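Local coordinates for aminotransferase, class IV (Brucella abortus, PDB 4TVI), which probably catalyses the pyridoxal-phosphate-dependent transfer of the amino group between leucine, isoleucine or valine and 2-oxoglutarate, at residues Asp66-Phe71 with Asp79-Arg84; Val120-Met125 with Leu147-Ile152; Thr161-Ser166 with Lys196-His201; Phe167-Leu172 with Pro186-Met191. One frame throughout, in Å; residues are numbered along the deposited sequence.

Contact 1: Asp66-Phe71 with Asp79-Arg84; sequences DGARLF and DRHSAR
A buried salt bridge with accompanying hydrogen bonds joins D66, at the break in strand 64-70, an edge strand of the five-stranded antiparallel sheet, to H81 and R84 on helix 78-91. R84 grips the carboxylate side-on, one nitrogen to each oxygen. Its NE reaches OD2 of D66 at 2.7 Å in a nearly straight bond (174°) on the syn side, while its NH2 meets OD1 of D66 at 3.0 Å from outside the carboxylate plane. With CG anti to the backbone N (chi1 -171°) and a bend at chi3, the R84 chain turns its guanidinium edge to the acid. H81 approaches across the carboxylate, the planes 69° apart, and its ND1 donates to OD1 of D66 at 2.8 Å. G67 N adds a third bond to OD1 of D66 at 2.8 Å. The carbonyl O of G67 lies over one face of the imidazole, and CB of A68 packs on CB of H81 at 4.0 Å. R84 NH1 is hydrogen-bonded to the phosphate oxygen OP1 of the modified lysine at position 180. D66 is thus a second-shell residue that orients a phosphate-binding arginine, and its buried negative charge probably offsets part of that arginine's positive charge.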
loop_
_atom_site.group_PDB
_atom_site.type_symbol
_atom_site.label_atom_id
_atom_site.label_comp_id
_atom_site.label_asym_id
_atom_site.label_seq_id
_atom_site.Cartn_x
_atom_site.Cartn_y
_atom_site.Cartn_z
ATOM N N ASP A 66 -14.082 -1.831 1.177
ATOM C CA ASP A 66 -14.812 -3.000 0.713
ATOM C C ASP A 66 -15.665 -2.608 -0.482
ATOM O O ASP A 66 -15.527 -1.502 -1.019
ATOM C CB ASP A 66 -15.664 -3.605 1.826
ATOM C CG ASP A 66 -15.706 -5.122 1.762
ATOM O OD1 ASP A 66 -16.384 -5.657 0.860
ATOM O OD2 ASP A 66 -15.050 -5.775 2.606
ATOM N N GLY A 67 -16.513 -3.524 -0.930
ATOM C CA GLY A 67 -17.351 -3.248 -2.077
ATOM C C GLY A 67 -18.631 -4.047 -2.060
ATOM O O GLY A 67 -18.594 -5.276 -2.024
ATOM N N ALA A 68 -19.764 -3.352 -2.068
ATOM C CA ALA A 68 -21.053 -4.008 -2.255
ATOM C C ALA A 68 -21.717 -3.470 -3.519
ATOM O O ALA A 68 -21.213 -2.533 -4.142
ATOM C CB ALA A 68 -21.944 -3.800 -1.046
ATOM N N ARG A 69 -22.851 -4.050 -3.897
ATOM C CA ARG A 69 -23.484 -3.690 -5.161
ATOM C C ARG A 69 -25.002 -3.589 -5.061
ATOM O O ARG A 69 -25.661 -4.485 -4.534
ATOM C CB ARG A 69 -23.115 -4.711 -6.240
ATOM C CG ARG A 69 -23.294 -4.225 -7.673
ATOM C CD ARG A 69 -22.152 -3.316 -8.114
ATOM N NE ARG A 69 -22.074 -3.216 -9.568
ATOM C CZ ARG A 69 -22.657 -2.262 -10.287
ATOM N NH1 ARG A 69 -23.362 -1.315 -9.682
ATOM N NH2 ARG A 69 -22.536 -2.253 -11.610
ATOM N N LEU A 70 -25.550 -2.494 -5.573
ATOM C CA LEU A 70 -26.987 -2.383 -5.789
ATOM C C LEU A 70 -27.279 -2.599 -7.268
ATOM O O LEU A 70 -26.735 -1.893 -8.117
ATOM C CB LEU A 70 -27.513 -1.019 -5.338
ATOM C CG LEU A 70 -28.928 -0.673 -5.812
ATOM C CD1 LEU A 70 -29.962 -1.603 -5.177
ATOM C CD2 LEU A 70 -29.259 0.800 -5.547
ATOM N N PHE A 71 -28.102 -3.593 -7.585
ATOM C CA PHE A 71 -28.483 -3.825 -8.973
ATOM C C PHE A 71 -29.852 -4.490 -9.044
ATOM O O PHE A 71 -30.167 -5.359 -8.230
ATOM C CB PHE A 71 -27.428 -4.680 -9.695
ATOM C CG PHE A 71 -27.352 -6.102 -9.205
ATOM C CD1 PHE A 71 -26.537 -6.438 -8.136
ATOM C CD2 PHE A 71 -28.092 -7.103 -9.820
ATOM C CE1 PHE A 71 -26.462 -7.747 -7.683
ATOM C CE2 PHE A 71 -28.028 -8.415 -9.371
ATOM C CZ PHE A 71 -27.209 -8.737 -8.302
ATOM N N ASP A 79 -24.660 -7.167 3.932
ATOM C CA ASP A 79 -24.344 -7.329 5.343
ATOM C C ASP A 79 -22.943 -7.904 5.525
ATOM O O ASP A 79 -22.195 -7.458 6.396
ATOM C CB ASP A 79 -25.385 -8.212 6.042
ATOM C CG ASP A 79 -25.589 -9.558 5.350
ATOM O OD1 ASP A 79 -25.282 -9.686 4.148
ATOM O OD2 ASP A 79 -26.073 -10.495 6.017
ATOM N N ARG A 80 -22.583 -8.877 4.691
ATOM C CA ARG A 80 -21.262 -9.496 4.778
ATOM C C ARG A 80 -20.164 -8.515 4.375
ATOM O O ARG A 80 -19.124 -8.440 5.023
ATOM C CB ARG A 80 -21.184 -10.748 3.899
ATOM C CG ARG A 80 -22.200 -11.827 4.247
ATOM C CD ARG A 80 -21.722 -13.180 3.759
ATOM N NE ARG A 80 -20.526 -13.631 4.476
ATOM C CZ ARG A 80 -19.739 -14.621 4.064
ATOM N NH1 ARG A 80 -20.015 -15.258 2.934
ATOM N NH2 ARG A 80 -18.677 -14.973 4.777
ATOM N N HIS A 81 -20.404 -7.767 3.304
ATOM C CA HIS A 81 -19.450 -6.764 2.843
ATOM C C HIS A 81 -19.260 -5.660 3.879
ATOM O O HIS A 81 -18.150 -5.155 4.061
ATOM C CB HIS A 81 -19.902 -6.172 1.503
ATOM C CG HIS A 81 -19.671 -7.076 0.331
ATOM N ND1 HIS A 81 -18.409 -7.400 -0.121
ATOM C CD2 HIS A 81 -20.538 -7.722 -0.486
ATOM C CE1 HIS A 81 -18.509 -8.200 -1.167
ATOM N NE2 HIS A 81 -19.792 -8.414 -1.407
ATOM N N SER A 82 -20.344 -5.290 4.558
ATOM C CA SER A 82 -20.275 -4.275 5.607
ATOM C C SER A 82 -19.420 -4.764 6.765
ATOM O O SER A 82 -18.595 -4.016 7.303
ATOM C CB SER A 82 -21.673 -3.913 6.108
ATOM O OG SER A 82 -22.446 -3.353 5.064
ATOM N N ALA A 83 -19.607 -6.029 7.131
ATOM C CA ALA A 83 -18.874 -6.613 8.244
ATOM C C ALA A 83 -17.380 -6.717 7.943
ATOM O O ALA A 83 -16.551 -6.516 8.830
ATOM C CB ALA A 83 -19.437 -7.983 8.587
ATOM N N ARG A 84 -17.032 -7.048 6.703
ATOM C CA ARG A 84 -15.630 -7.264 6.374
ATOM C C ARG A 84 -14.837 -5.970 6.432
ATOM O O ARG A 84 -13.650 -5.988 6.756
ATOM C CB ARG A 84 -15.477 -7.903 4.990
ATOM C CG ARG A 84 -14.038 -8.348 4.689
ATOM C CD ARG A 84 -13.956 -9.147 3.397
ATOM N NE ARG A 84 -14.358 -8.358 2.238
ATOM C CZ ARG A 84 -14.489 -8.852 1.010
ATOM N NH1 ARG A 84 -14.266 -10.142 0.785
ATOM N NH2 ARG A 84 -14.857 -8.062 0.009
#

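Contact 2: Val120-Met125 with Leu147-Ile152; sequences VYIRPM and LCLEAI
V120-M125 and L147-I152 pair as neighbouring antiparallel strands in the middle of the five-stranded sheet, the axes of these segments approaching to 4.5 Å. The backbone bonds come in two hydrogen-bonded pairs. In one, Y121 N reaches E150 O at 2.8 Å and E150 N returns to Y121 O at 3.0 Å; R123 and C148 repeat the pattern. Apolar contacts fill the face carrying V120, I122, P124, L147 and L149, which helix 100-111 covers through L106 and L111. There CG2 of I122 sits 3.5 Å from CD2 of L149 and 3.8 Å from CD1 of L147, each leucine lying alongside I122 and pointing the same way. Polar groups mark the face of Y121, R123, C148 and E150, where NH2 of R123 passes 3.6 Å from SG of C148. That NH2 is hydrogen-bonded to A53 O of the second subunit, whose W59 makes a cation-pi contact with R123. One face therefore serves the hydrophobic core, whereas the other carries an arginine's charge into the dimer interface.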
loop_
_atom_site.group_PDB
_atom_site.type_symbol
_atom_site.label_atom_id
_atom_site.label_comp_id
_atom_site.label_asym_id
_atom_site.label_seq_id
_atom_site.Cartn_x
_atom_site.Cartn_y
_atom_site.Cartn_z
ATOM N N VAL A 120 -25.880 0.821 -8.246
ATOM C CA VAL A 120 -24.880 1.555 -7.495
ATOM C C VAL A 120 -23.765 0.638 -6.986
ATOM O O VAL A 120 -24.012 -0.497 -6.566
ATOM C CB VAL A 120 -25.523 2.309 -6.298
ATOM C CG1 VAL A 120 -24.470 3.091 -5.512
ATOM C CG2 VAL A 120 -26.635 3.253 -6.779
ATOM N N TYR A 121 -22.540 1.146 -7.066
ATOM C CA TYR A 121 -21.367 0.555 -6.443
ATOM C C TYR A 121 -21.078 1.209 -5.086
ATOM O O TYR A 121 -20.945 2.434 -4.977
ATOM C CB TYR A 121 -20.175 0.664 -7.396
ATOM C CG TYR A 121 -18.826 0.377 -6.783
ATOM C CD1 TYR A 121 -18.556 -0.822 -6.144
ATOM C CD2 TYR A 121 -17.794 1.296 -6.910
ATOM C CE1 TYR A 121 -17.305 -1.074 -5.597
ATOM C CE2 TYR A 121 -16.549 1.053 -6.382
ATOM C CZ TYR A 121 -16.303 -0.128 -5.725
ATOM O OH TYR A 121 -15.045 -0.348 -5.205
ATOM N N ILE A 122 -21.012 0.369 -4.056
ATOM C CA ILE A 122 -20.913 0.802 -2.664
ATOM C C ILE A 122 -19.531 0.524 -2.062
ATOM O O ILE A 122 -19.157 -0.637 -1.892
ATOM C CB ILE A 122 -21.979 0.093 -1.799
ATOM C CG1 ILE A 122 -23.376 0.283 -2.396
ATOM C CG2 ILE A 122 -21.920 0.576 -0.357
ATOM C CD1 ILE A 122 -24.395 -0.689 -1.837
ATOM N N ARG A 123 -18.774 1.572 -1.741
ATOM C CA ARG A 123 -17.433 1.384 -1.186
ATOM C C ARG A 123 -17.255 2.060 0.175
ATOM O O ARG A 123 -17.053 3.272 0.252
ATOM C CB ARG A 123 -16.356 1.901 -2.151
ATOM C CG ARG A 123 -14.917 1.695 -1.621
ATOM C CD ARG A 123 -13.845 2.119 -2.626
ATOM N NE ARG A 123 -13.935 3.538 -2.964
ATOM C CZ ARG A 123 -14.400 3.998 -4.121
ATOM N NH1 ARG A 123 -14.807 3.146 -5.050
ATOM N NH2 ARG A 123 -14.456 5.307 -4.350
ATOM N N PRO A 124 -17.338 1.273 1.259
ATOM C CA PRO A 124 -16.974 1.744 2.600
ATOM C C PRO A 124 -15.459 1.873 2.739
ATOM O O PRO A 124 -14.737 1.051 2.176
ATOM C CB PRO A 124 -17.506 0.643 3.526
ATOM C CG PRO A 124 -18.377 -0.224 2.670
ATOM C CD PRO A 124 -17.848 -0.106 1.286
ATOM N N MET A 125 -14.986 2.877 3.474
ATOM C CA MET A 125 -13.548 3.084 3.636
ATOM C C MET A 125 -13.181 3.540 5.050
ATOM O O MET A 125 -13.828 4.419 5.617
ATOM C CB MET A 125 -13.045 4.106 2.616
ATOM C CG MET A 125 -13.070 3.618 1.175
ATOM S SD MET A 125 -12.617 4.901 -0.011
ATOM C CE MET A 125 -13.966 6.060 0.217
ATOM N N LEU A 147 -18.136 6.670 3.144
ATOM C CA LEU A 147 -18.896 5.713 2.350
ATOM C C LEU A 147 -19.212 6.316 0.987
ATOM O O LEU A 147 -20.015 7.243 0.878
ATOM C CB LEU A 147 -20.182 5.319 3.073
ATOM C CG LEU A 147 -21.096 4.312 2.375
ATOM C CD1 LEU A 147 -20.349 3.007 2.095
ATOM C CD2 LEU A 147 -22.327 4.063 3.223
ATOM N N CYS A 148 -18.583 5.785 -0.053
ATOM C CA CYS A 148 -18.723 6.351 -1.389
ATOM C C CYS A 148 -19.639 5.504 -2.267
ATOM O O CYS A 148 -19.380 4.316 -2.496
ATOM C CB CYS A 148 -17.343 6.495 -2.043
ATOM S SG CYS A 148 -17.361 7.304 -3.661
ATOM N N LEU A 149 -20.707 6.126 -2.752
ATOM C CA LEU A 149 -21.655 5.467 -3.641
ATOM C C LEU A 149 -21.561 6.042 -5.043
ATOM O O LEU A 149 -21.702 7.254 -5.237
ATOM C CB LEU A 149 -23.090 5.609 -3.126
ATOM C CG LEU A 149 -23.365 5.229 -1.672
ATOM C CD1 LEU A 149 -24.859 5.258 -1.396
ATOM C CD2 LEU A 149 -22.765 3.882 -1.321
ATOM N N GLU A 150 -21.306 5.173 -6.014
ATOM C CA GLU A 150 -21.206 5.589 -7.408
ATOM C C GLU A 150 -22.230 4.875 -8.284
ATOM O O GLU A 150 -22.338 3.648 -8.255
ATOM C CB GLU A 150 -19.798 5.334 -7.948
ATOM C CG GLU A 150 -19.575 5.878 -9.353
ATOM C CD GLU A 150 -18.128 5.755 -9.801
ATOM O OE1 GLU A 150 -17.325 5.147 -9.059
ATOM O OE2 GLU A 150 -17.793 6.264 -10.892
ATOM N N ALA A 151 -22.976 5.653 -9.061
ATOM C CA ALA A 151 -23.916 5.100 -10.021
ATOM C C ALA A 151 -23.174 4.409 -11.163
ATOM O O ALA A 151 -22.535 5.057 -11.990
ATOM C CB ALA A 151 -24.825 6.190 -10.564
ATOM N N ILE A 152 -23.223 3.083 -11.172
ATOM C CA ILE A 152 -22.648 2.293 -12.255
ATOM C C ILE A 152 -23.648 1.257 -12.744
ATOM O O ILE A 152 -24.031 0.367 -11.988
ATOM C CB ILE A 152 -21.361 1.588 -11.816
ATOM C CG1 ILE A 152 -20.359 2.612 -11.269
ATOM C CG2 ILE A 152 -20.771 0.792 -12.980
ATOM C CD1 ILE A 152 -19.015 2.027 -10.899
#

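Contact 3: Thr161-Ser166 with Lys196-His201; sequences TITTTS and KAKGFH
T161 and H201 bind each other through both backbone and side chain at the start of strand 160-164. The T161 hydroxyl stands between its own backbone N and carbonyl carbon (chi1 63°), where OG1 accepts from H201 N at 3.2 Å. The imidazole presents its edge to the strand: T161 N donates to ND1 of H201 at 3.0 Å and 166°, tilted a little from the ring plane. T163 adopts a different conformation. Its OG1 lies anti to the backbone N (chi1 -179°), where it meets NZ of K198 and is also hydrogen-bonded to D289, and its CB is left over the F200 ring. This CH-pi contact puts CB of T163 3.9 Å from the F200 ring centroid, over the face and displaced to the rim, while OG1 of T161 meets the ring edge 3.6 Å from CD2 of F200.

Between these residues the chain leaves helix 185-198 through a Schellman motif, with G199 at positive phi, and enters strand 202-206, which runs parallel to 160-164. The two strands and the intervening helix make a beta-alpha-beta crossover. On the helix side, K198 carries its ammonium back to the strand. NZ of K198 donates to OG1 of T163 at 3.1 Å and to the carbonyl O of T164 at 3.0 Å, the latter from above the carbonyl plane.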
loop_
_atom_site.group_PDB
_atom_site.type_symbol
_atom_site.label_atom_id
_atom_site.label_comp_id
_atom_site.label_asym_id
_atom_site.label_seq_id
_atom_site.Cartn_x
_atom_site.Cartn_y
_atom_site.Cartn_z
ATOM N N THR A 161 -9.994 -11.795 -21.134
ATOM C CA THR A 161 -8.917 -12.743 -21.374
ATOM C C THR A 161 -7.849 -12.662 -20.291
ATOM O O THR A 161 -7.703 -11.637 -19.618
ATOM C CB THR A 161 -8.252 -12.500 -22.738
ATOM O OG1 THR A 161 -7.643 -11.202 -22.750
ATOM C CG2 THR A 161 -9.283 -12.594 -23.856
ATOM N N ILE A 162 -7.099 -13.748 -20.130
ATOM C CA ILE A 162 -6.022 -13.780 -19.149
ATOM C C ILE A 162 -4.707 -14.268 -19.740
ATOM O O ILE A 162 -4.671 -14.962 -20.757
ATOM C CB ILE A 162 -6.363 -14.681 -17.939
ATOM C CG1 ILE A 162 -6.720 -16.094 -18.404
ATOM C CG2 ILE A 162 -7.512 -14.092 -17.130
ATOM C CD1 ILE A 162 -6.935 -17.068 -17.262
ATOM N N THR A 163 -3.624 -13.888 -19.074
ATOM C CA THR A 163 -2.297 -14.398 -19.372
ATOM C C THR A 163 -1.604 -14.570 -18.030
ATOM O O THR A 163 -2.193 -14.294 -16.983
ATOM C CB THR A 163 -1.490 -13.446 -20.287
ATOM O OG1 THR A 163 -0.194 -14.005 -20.557
ATOM C CG2 THR A 163 -1.325 -12.095 -19.621
ATOM N N THR A 164 -0.367 -15.042 -18.052
ATOM C CA THR A 164 0.401 -15.166 -16.828
ATOM C C THR A 164 1.069 -13.840 -16.510
ATOM O O THR A 164 1.130 -12.950 -17.360
ATOM C CB THR A 164 1.462 -16.266 -16.932
ATOM O OG1 THR A 164 2.259 -16.039 -18.097
ATOM C CG2 THR A 164 0.796 -17.630 -17.038
ATOM N N THR A 165 1.569 -13.714 -15.287
ATOM C CA THR A 165 2.301 -12.523 -14.888
ATOM C C THR A 165 3.605 -12.914 -14.202
ATOM O O THR A 165 3.707 -13.981 -13.592
ATOM C CB THR A 165 1.468 -11.628 -13.952
ATOM O OG1 THR A 165 2.279 -10.540 -13.491
ATOM C CG2 THR A 165 0.959 -12.426 -12.753
ATOM N N SER A 166 4.605 -12.051 -14.327
ATOM C CA SER A 166 5.910 -12.301 -13.742
ATOM C C SER A 166 5.884 -12.061 -12.239
ATOM O O SER A 166 6.806 -12.431 -11.524
ATOM C CB SER A 166 6.960 -11.412 -14.404
ATOM O OG SER A 166 6.718 -10.055 -14.086
ATOM N N LYS A 196 -1.925 -6.138 -19.968
ATOM C CA LYS A 196 -2.326 -5.202 -21.004
ATOM C C LYS A 196 -1.241 -5.047 -22.054
ATOM O O LYS A 196 -1.527 -5.018 -23.249
ATOM C CB LYS A 196 -2.658 -3.846 -20.378
ATOM C CG LYS A 196 -3.011 -2.753 -21.365
ATOM C CD LYS A 196 -3.294 -1.452 -20.618
ATOM C CE LYS A 196 -3.769 -0.358 -21.549
ATOM N NZ LYS A 196 -4.252 0.822 -20.773
ATOM N N ALA A 197 0.010 -4.976 -21.609
ATOM C CA ALA A 197 1.121 -4.860 -22.548
ATOM C C ALA A 197 1.193 -6.091 -23.446
ATOM O O ALA A 197 1.527 -5.988 -24.622
ATOM C CB ALA A 197 2.445 -4.659 -21.807
ATOM N N LYS A 198 0.820 -7.249 -22.905
ATOM C CA LYS A 198 0.926 -8.489 -23.667
ATOM C C LYS A 198 -0.315 -8.743 -24.508
ATOM O O LYS A 198 -0.372 -9.712 -25.260
ATOM C CB LYS A 198 1.172 -9.682 -22.739
ATOM C CG LYS A 198 2.477 -9.589 -21.965
ATOM C CD LYS A 198 2.941 -10.952 -21.491
ATOM C CE LYS A 198 2.119 -11.480 -20.348
ATOM N NZ LYS A 198 2.585 -12.842 -19.969
ATOM N N GLY A 199 -1.295 -7.851 -24.393
ATOM C CA GLY A 199 -2.496 -7.921 -25.201
ATOM C C GLY A 199 -3.640 -8.677 -24.554
ATOM O O GLY A 199 -4.489 -9.234 -25.249
ATOM N N PHE A 200 -3.670 -8.687 -23.222
ATOM C CA PHE A 200 -4.732 -9.361 -22.475
ATOM C C PHE A 200 -5.327 -8.434 -21.419
ATOM O O PHE A 200 -4.688 -7.467 -21.014
ATOM C CB PHE A 200 -4.194 -10.636 -21.830
ATOM C CG PHE A 200 -3.627 -11.616 -22.820
ATOM C CD1 PHE A 200 -2.303 -11.538 -23.216
ATOM C CD2 PHE A 200 -4.429 -12.606 -23.369
ATOM C CE1 PHE A 200 -1.786 -12.430 -24.135
ATOM C CE2 PHE A 200 -3.919 -13.500 -24.287
ATOM C CZ PHE A 200 -2.594 -13.413 -24.671
ATOM N N HIS A 201 -6.545 -8.730 -20.973
ATOM C CA HIS A 201 -7.241 -7.863 -20.024
ATOM C C HIS A 201 -6.711 -8.009 -18.610
ATOM O O HIS A 201 -6.680 -7.051 -17.842
ATOM C CB HIS A 201 -8.742 -8.162 -19.997
ATOM C CG HIS A 201 -9.430 -7.955 -21.304
ATOM N ND1 HIS A 201 -9.784 -8.999 -22.132
ATOM C CD2 HIS A 201 -9.852 -6.826 -21.921
ATOM C CE1 HIS A 201 -10.381 -8.522 -23.208
ATOM N NE2 HIS A 201 -10.438 -7.206 -23.104
#

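Contact 4: Phe167-Leu172 with Pro186-Met191; sequences FRRPYL and PNNARM
F167 stacks on R190 where the loop after strand 160-164 passes helix 185-198, inside the beta-alpha-beta connection of the mixed sheet that leads past the cofactor lysine. The guanidinium lies flat on the ring, centres 3.8 Å apart and planes at 17°, with CD1 of F167 over the middle of the guanidinium. CD of R190 adds a CH-pi contact almost directly above the ring, 3.7 Å from the F167 centroid. The arginine leaves the helix with CG between its backbone N and carbonyl carbon (chi1 57°) and then runs extended from CG to NE. N187 fixes its rotation: OD1 of N187 receives both NE and NH2 of R190, the former at 3.0 Å. The other branch of the amide, ND2 of N187, donates to R168 O at 3.1 Å from above the carbonyl plane, tying the stack to the loop. NH2 of R190 is also bonded to L172 O of the second subunit, which places the stack at the dimer interface. M191 closes this packed part, its CE 3.9 Å from CB of F167.

Farther along, R169 and N188 meet more loosely. Their flat groups are turned 64° apart, and each has a separate polar partner, T236 O for R169 NE and A216 O for N188 ND2. A water bridges them, accepting from NH2 of R169 at 3.0 Å and donating to OD1 of N188 at 2.9 Å.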
loop_
_atom_site.group_PDB
_atom_site.type_symbol
_atom_site.label_atom_id
_atom_site.label_comp_id
_atom_site.label_asym_id
_atom_site.label_seq_id
_atom_site.Cartn_x
_atom_site.Cartn_y
_atom_site.Cartn_z
ATOM N N PHE A 167 4.841 -11.396 -11.765
ATOM C CA PHE A 167 4.741 -11.093 -10.347
ATOM C C PHE A 167 3.882 -12.115 -9.615
ATOM O O PHE A 167 3.068 -12.798 -10.229
ATOM C CB PHE A 167 4.183 -9.686 -10.155
ATOM C CG PHE A 167 4.915 -8.644 -10.954
ATOM C CD1 PHE A 167 6.198 -8.255 -10.603
ATOM C CD2 PHE A 167 4.318 -8.051 -12.058
ATOM C CE1 PHE A 167 6.876 -7.298 -11.338
ATOM C CE2 PHE A 167 4.993 -7.090 -12.800
ATOM C CZ PHE A 167 6.272 -6.713 -12.438
ATOM N N ARG A 168 4.075 -12.222 -8.305
ATOM C CA ARG A 168 3.314 -13.168 -7.501
ATOM C C ARG A 168 2.600 -12.464 -6.356
ATOM O O ARG A 168 2.923 -11.322 -6.005
ATOM C CB ARG A 168 4.210 -14.279 -6.947
ATOM C CG ARG A 168 5.110 -14.936 -7.969
ATOM C CD ARG A 168 5.873 -16.128 -7.371
ATOM N NE ARG A 168 6.767 -16.727 -8.361
ATOM C CZ ARG A 168 7.840 -17.464 -8.071
ATOM N NH1 ARG A 168 8.175 -17.710 -6.811
ATOM N NH2 ARG A 168 8.586 -17.952 -9.052
ATOM N N ARG A 169 1.625 -13.162 -5.783
ATOM C CA ARG A 169 0.964 -12.741 -4.559
ATOM C C ARG A 169 1.966 -12.645 -3.418
ATOM O O ARG A 169 2.858 -13.481 -3.299
ATOM C CB ARG A 169 -0.143 -13.730 -4.173
ATOM C CG ARG A 169 -1.234 -13.933 -5.213
ATOM C CD ARG A 169 -2.054 -12.673 -5.432
ATOM N NE ARG A 169 -2.568 -12.144 -4.173
ATOM C CZ ARG A 169 -2.822 -10.860 -3.952
ATOM N NH1 ARG A 169 -2.610 -9.962 -4.907
ATOM N NH2 ARG A 169 -3.290 -10.470 -2.774
ATOM N N PRO A 170 1.831 -11.616 -2.580
ATOM C CA PRO A 170 2.581 -11.608 -1.324
ATOM C C PRO A 170 1.958 -12.576 -0.324
ATOM O O PRO A 170 0.999 -13.280 -0.655
ATOM C CB PRO A 170 2.469 -10.157 -0.845
ATOM C CG PRO A 170 1.369 -9.526 -1.657
ATOM C CD PRO A 170 0.857 -10.515 -2.661
ATOM N N TYR A 171 2.500 -12.613 0.887
ATOM C CA TYR A 171 1.968 -13.456 1.949
ATOM C C TYR A 171 2.086 -12.704 3.262
ATOM O O TYR A 171 2.795 -11.705 3.337
ATOM C CB TYR A 171 2.703 -14.804 2.007
ATOM C CG TYR A 171 4.213 -14.680 1.994
ATOM C CD1 TYR A 171 4.903 -14.474 0.804
ATOM C CD2 TYR A 171 4.948 -14.762 3.167
ATOM C CE1 TYR A 171 6.284 -14.353 0.784
ATOM C CE2 TYR A 171 6.329 -14.642 3.155
ATOM C CZ TYR A 171 6.989 -14.438 1.960
ATOM O OH TYR A 171 8.362 -14.316 1.938
ATOM N N LEU A 172 1.413 -13.202 4.294
ATOM C CA LEU A 172 1.194 -12.448 5.531
ATOM C C LEU A 172 2.462 -11.903 6.189
ATOM O O LEU A 172 2.440 -10.840 6.806
ATOM C CB LEU A 172 0.444 -13.319 6.540
ATOM C CG LEU A 172 -0.068 -12.606 7.793
ATOM C CD1 LEU A 172 -1.016 -11.473 7.425
ATOM C CD2 LEU A 172 -0.745 -13.590 8.730
ATOM N N PRO A 186 -1.147 -1.846 -5.531
ATOM C CA PRO A 186 -0.165 -1.548 -6.579
ATOM C C PRO A 186 0.467 -2.805 -7.175
ATOM O O PRO A 186 0.906 -2.771 -8.324
ATOM C CB PRO A 186 0.883 -0.707 -5.845
ATOM C CG PRO A 186 0.101 -0.007 -4.795
ATOM C CD PRO A 186 -0.924 -1.015 -4.333
ATOM N N ASN A 187 0.515 -3.892 -6.408
ATOM C CA ASN A 187 0.995 -5.162 -6.940
ATOM C C ASN A 187 0.056 -5.642 -8.046
ATOM O O ASN A 187 0.490 -5.994 -9.143
ATOM C CB ASN A 187 1.106 -6.209 -5.829
ATOM C CG ASN A 187 1.767 -7.491 -6.293
ATOM O OD1 ASN A 187 2.643 -7.471 -7.159
ATOM N ND2 ASN A 187 1.363 -8.616 -5.706
ATOM N N ASN A 188 -1.240 -5.619 -7.753
ATOM C CA ASN A 188 -2.262 -5.998 -8.724
ATOM C C ASN A 188 -2.196 -5.142 -9.980
ATOM O O ASN A 188 -2.389 -5.632 -11.096
ATOM C CB ASN A 188 -3.661 -5.859 -8.104
ATOM C CG ASN A 188 -3.853 -6.738 -6.884
ATOM O OD1 ASN A 188 -3.176 -6.563 -5.870
ATOM N ND2 ASN A 188 -4.790 -7.676 -6.967
ATOM N N ALA A 189 -1.900 -3.860 -9.779
ATOM C CA ALA A 189 -1.848 -2.892 -10.865
ATOM C C ALA A 189 -0.763 -3.202 -11.883
ATOM O O ALA A 189 -1.024 -3.214 -13.086
ATOM C CB ALA A 189 -1.650 -1.480 -10.300
ATOM N N ARG A 190 0.451 -3.466 -11.405
ATOM C CA ARG A 190 1.553 -3.782 -12.308
ATOM C C ARG A 190 1.296 -5.093 -13.064
ATOM O O ARG A 190 1.708 -5.234 -14.213
ATOM C CB ARG A 190 2.891 -3.817 -11.558
ATOM C CG ARG A 190 2.976 -4.776 -10.392
ATOM C CD ARG A 190 4.368 -4.744 -9.748
ATOM N NE ARG A 190 4.513 -5.787 -8.732
ATOM C CZ ARG A 190 5.669 -6.153 -8.186
ATOM N NH1 ARG A 190 6.807 -5.569 -8.552
ATOM N NH2 ARG A 190 5.691 -7.120 -7.282
ATOM N N MET A 191 0.613 -6.040 -12.428
ATOM C CA MET A 191 0.225 -7.274 -13.111
ATOM C C MET A 191 -0.705 -6.951 -14.273
ATOM O O MET A 191 -0.565 -7.492 -15.370
ATOM C CB MET A 191 -0.467 -8.245 -12.151
ATOM C CG MET A 191 0.405 -8.750 -11.012
ATOM S SD MET A 191 -0.588 -9.660 -9.815
ATOM C CE MET A 191 0.640 -10.070 -8.574
HETATM O O HOH W 1 -4.263 -7.741 -3.462
#

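Overall arrangement
From the N terminus, contact 1 closes first, a short loop that turns strand 64-70 back against helix 78-91. Contact 2 opens only after it, joining strands 120-128 and 143-151 with 21 residues between its segments. The two touch, because strands 64-70 and 120-128 are neighbours: A68 N and L70 N lie close to I122 O and V120 O. The chain then passes to the mixed sheet. Contact 3 spans the crossover from strand 160-164 to the end of helix 185-198, and contact 4 falls wholly within that span, sharing the helix and touching contact 3 through T165 and M191. Contacts 1 and 4, about 12 Å apart at their nearest atoms, lie on opposite sides of the chain's centre.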